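Long-range contact in catalase (Corynebacterium glutamicum, PDB 4B7F), which probably breaks hydrogen peroxide down into water and oxygen at a buried haem, as catalases do: residues N63-I68 and Q356-G361. Numbering follows the deposited sequence.
With HEM (protoporphyrin IX containing Fe), chain I.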
loop_
_atom_site.group_PDB
_atom_site.type_symbol
_atom_site.label_atom_id
_atom_site.label_comp_id
_atom_site.label_asym_id
_atom_site.label_seq_id
_atom_site.Cartn_x
_atom_site.Cartn_y
_atom_site.Cartn_z
ATOM N N ASN A 63 -4.839 -8.467 7.894
ATOM C CA ASN A 63 -4.939 -7.253 8.691
ATOM C C ASN A 63 -4.751 -5.990 7.862
ATOM O O ASN A 63 -3.980 -5.958 6.895
ATOM C CB ASN A 63 -3.917 -7.254 9.836
ATOM C CG ASN A 63 -4.290 -8.199 10.968
ATOM O OD1 ASN A 63 -5.460 -8.533 11.162
ATOM N ND2 ASN A 63 -3.287 -8.626 11.731
ATOM N N VAL A 64 -5.450 -4.941 8.280
ATOM C CA VAL A 64 -5.354 -3.632 7.643
ATOM C C VAL A 64 -5.094 -2.628 8.754
ATOM O O VAL A 64 -5.278 -2.956 9.928
ATOM C CB VAL A 64 -6.656 -3.301 6.905
ATOM C CG1 VAL A 64 -6.811 -4.226 5.690
ATOM C CG2 VAL A 64 -7.852 -3.476 7.834
ATOM N N PRO A 65 -4.653 -1.411 8.405
ATOM C CA PRO A 65 -4.510 -0.456 9.513
ATOM C C PRO A 65 -5.847 -0.182 10.186
ATOM O O PRO A 65 -6.849 0.062 9.500
ATOM C CB PRO A 65 -4.006 0.817 8.824
ATOM C CG PRO A 65 -3.397 0.337 7.521
ATOM C CD PRO A 65 -4.279 -0.824 7.106
ATOM N N GLU A 66 -5.865 -0.223 11.517
ATOM C CA GLU A 66 -7.061 0.110 12.268
ATOM C C GLU A 66 -7.260 1.619 12.198
ATOM O O GLU A 66 -6.327 2.348 11.844
ATOM C CB GLU A 66 -6.929 -0.373 13.723
ATOM C CG GLU A 66 -5.933 0.427 14.554
ATOM C CD GLU A 66 -5.796 -0.073 15.991
ATOM O OE1 GLU A 66 -6.078 -1.262 16.256
ATOM O OE2 GLU A 66 -5.372 0.731 16.851
ATOM N N ARG A 67 -8.474 2.082 12.494
ATOM C CA ARG A 67 -8.761 3.520 12.575
ATOM C C ARG A 67 -7.915 4.205 13.635
ATOM O O ARG A 67 -7.741 3.673 14.733
ATOM C CB ARG A 67 -10.220 3.758 12.990
ATOM C CG ARG A 67 -11.262 3.340 11.973
ATOM C CD ARG A 67 -12.605 3.146 12.675
ATOM N NE ARG A 67 -13.677 2.945 11.707
ATOM C CZ ARG A 67 -13.881 1.815 11.043
ATOM N NH1 ARG A 67 -13.082 0.768 11.237
ATOM N NH2 ARG A 67 -14.886 1.733 10.180
ATOM N N ILE A 68 -7.437 5.409 13.330
ATOM C CA ILE A 68 -6.963 6.310 14.375
ATOM C C ILE A 68 -7.778 7.606 14.342
ATOM O O ILE A 68 -7.824 8.297 13.320
ATOM C CB ILE A 68 -5.446 6.615 14.251
ATOM C CG1 ILE A 68 -5.019 7.628 15.329
ATOM C CG2 ILE A 68 -5.080 7.110 12.829
ATOM C CD1 ILE A 68 -3.501 7.839 15.416
ATOM N N GLN A 356 -9.398 7.289 5.056
ATOM C CA GLN A 356 -10.035 6.139 4.423
ATOM C C GLN A 356 -9.354 5.740 3.116
ATOM O O GLN A 356 -9.210 4.549 2.822
ATOM C CB GLN A 356 -11.537 6.424 4.253
ATOM C CG GLN A 356 -12.265 6.400 5.592
ATOM C CD GLN A 356 -13.481 7.317 5.653
ATOM O OE1 GLN A 356 -13.865 7.937 4.657
ATOM N NE2 GLN A 356 -14.098 7.400 6.834
ATOM N N ARG A 357 -8.920 6.731 2.339
ATOM C CA ARG A 357 -8.095 6.476 1.153
ATOM C C ARG A 357 -6.866 5.619 1.470
ATOM O O ARG A 357 -6.459 4.769 0.676
ATOM C CB ARG A 357 -7.667 7.799 0.496
ATOM C CG ARG A 357 -8.823 8.501 -0.211
ATOM C CD ARG A 357 -8.542 9.988 -0.514
ATOM N NE ARG A 357 -9.804 10.683 -0.810
ATOM C CZ ARG A 357 -10.136 11.882 -0.345
ATOM N NH1 ARG A 357 -9.283 12.554 0.417
ATOM N NH2 ARG A 357 -11.319 12.413 -0.652
ATOM N N TYR A 358 -6.274 5.845 2.637
ATOM C CA TYR A 358 -5.123 5.069 3.076
ATOM C C TYR A 358 -5.458 3.727 3.718
ATOM O O TYR A 358 -4.909 2.685 3.335
ATOM C CB TYR A 358 -4.307 5.893 4.067
ATOM C CG TYR A 358 -3.307 5.065 4.854
ATOM C CD1 TYR A 358 -2.194 4.525 4.237
ATOM C CD2 TYR A 358 -3.487 4.830 6.209
ATOM C CE1 TYR A 358 -1.272 3.772 4.943
ATOM C CE2 TYR A 358 -2.577 4.072 6.929
ATOM C CZ TYR A 358 -1.468 3.551 6.290
ATOM O OH TYR A 358 -0.554 2.796 7.008
ATOM N N ARG A 359 -6.340 3.754 4.715
ATOM C CA ARG A 359 -6.578 2.579 5.539
ATOM C C ARG A 359 -7.396 1.503 4.809
ATOM O O ARG A 359 -7.225 0.300 5.071
ATOM C CB ARG A 359 -7.194 2.994 6.886
ATOM C CG ARG A 359 -8.552 2.440 7.189
ATOM C CD ARG A 359 -9.088 2.936 8.546
ATOM N NE ARG A 359 -10.427 3.489 8.391
ATOM C CZ ARG A 359 -11.510 2.749 8.171
ATOM N NH1 ARG A 359 -11.396 1.424 8.096
ATOM N NH2 ARG A 359 -12.707 3.325 8.043
ATOM N N ILE A 360 -8.249 1.930 3.879
ATOM C CA ILE A 360 -9.000 1.002 3.024
ATOM C C ILE A 360 -8.442 0.922 1.589
ATOM O O ILE A 360 -8.113 -0.166 1.106
ATOM C CB ILE A 360 -10.480 1.382 2.945
ATOM C CG1 ILE A 360 -11.076 1.506 4.355
ATOM C CG2 ILE A 360 -11.243 0.346 2.120
ATOM C CD1 ILE A 360 -12.421 2.244 4.408
ATOM N N GLY A 361 -8.348 2.064 0.908
ATOM C CA GLY A 361 -7.805 2.094 -0.445
ATOM C C GLY A 361 -8.449 3.197 -1.264
ATOM O O GLY A 361 -9.488 3.721 -0.869
HETATM C CHA HEM I . -13.045 8.625 13.669
HETATM C CHB HEM I . -10.771 12.762 12.572
HETATM C CHC HEM I . -13.238 15.039 16.085
HETATM C CHD HEM I . -16.393 11.379 15.951
HETATM C C1A HEM I . -12.205 9.539 13.073
HETATM C C2A HEM I . -11.279 9.286 11.986
HETATM C C3A HEM I . -10.664 10.432 11.699
HETATM C C4A HEM I . -11.169 11.453 12.578
HETATM C CMA HEM I . -9.601 10.650 10.600
HETATM C CAA HEM I . -11.037 7.926 11.286
HETATM C CBA HEM I . -12.145 7.718 10.244
HETATM C CGA HEM I . -11.918 6.457 9.441
HETATM O O1A HEM I . -12.938 5.837 9.008
HETATM O O2A HEM I . -10.732 6.064 9.238
HETATM C C1B HEM I . -11.222 13.721 13.442
HETATM C C2B HEM I . -10.736 15.075 13.496
HETATM C C3B HEM I . -11.399 15.707 14.485
HETATM C C4B HEM I . -12.348 14.778 15.057
HETATM C CMB HEM I . -9.619 15.615 12.572
HETATM C CAB HEM I . -11.278 17.180 14.943
HETATM C CBB HEM I . -10.756 18.133 14.162
HETATM C C1C HEM I . -14.405 14.318 16.223
HETATM C C2C HEM I . -15.688 14.794 16.708
HETATM C C3C HEM I . -16.554 13.765 16.668
HETATM C C4C HEM I . -15.848 12.624 16.131
HETATM C CMC HEM I . -15.938 16.234 17.229
HETATM C CAC HEM I . -18.056 13.694 17.043
HETATM C CBC HEM I . -18.891 14.746 16.992
HETATM C C1D HEM I . -15.767 10.292 15.398
HETATM C C2D HEM I . -16.351 8.978 15.327
HETATM C C3D HEM I . -15.318 8.121 14.615
HETATM C C4D HEM I . -14.208 8.995 14.313
HETATM C CMD HEM I . -17.724 8.541 15.855
HETATM C CAD HEM I . -15.459 6.638 14.280
HETATM C CBD HEM I . -16.378 6.533 13.071
HETATM C CGD HEM I . -16.587 5.060 12.892
HETATM O O1D HEM I . -16.082 4.497 11.872
HETATM O O2D HEM I . -17.237 4.462 13.796
HETATM N NA HEM I . -12.121 10.884 13.416
HETATM N NB HEM I . -12.205 13.568 14.405
HETATM N NC HEM I . -14.547 12.988 15.863
HETATM N ND HEM I . -14.513 10.269 14.797
HETATM FE FE HEM I . -13.315 11.929 14.688
HETATM O O HOH W 1 -9.406 -0.566 8.751
#
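R359, in the last turn of helix 343-359, runs beside P65 and across the side chain of R67 to reach a haem propionate. Its CB and CG both lie against P65 O, with CG at 3.7 Å. CD sits between that carbonyl and the propionate. There a bend at chi3 (128°) turns the guanidinium so that NE donates to HEM O2A at 2.7 Å and NH2 to HEM O1A, also at 2.7 Å, a two-pronged grip on one carboxylate. NH1 donates to a water at 2.9 Å, which donates in turn to P65 O, so a single water bridges helix and loop. R67 lies across one face of this guanidinium, with its CG over the rim and the two planes 34° apart; I360 CD1 lies against the opposite face. R67 NH2 and R359 NH2 come within 3.4 Å as two donors side by side, not bonded to each other. R67 NE donates to HEM O1D of the second propionate at 2.9 Å, so each arginine serves its own propionate. E324 O accepts from NH1 of both arginines. Q356, about one turn before R359 on the helix, gives O1A another donor, NE2, in a nearly straight bond (174°). Farther out, P65 CG meets the Y358 ring obliquely, 3.9 Å from CE2, while Y358 OH bonds to N63 O of a second subunit. With R106 NH1 also bonded to the haem, such an arginine cluster around the propionates is characteristic of the catalase haem pocket.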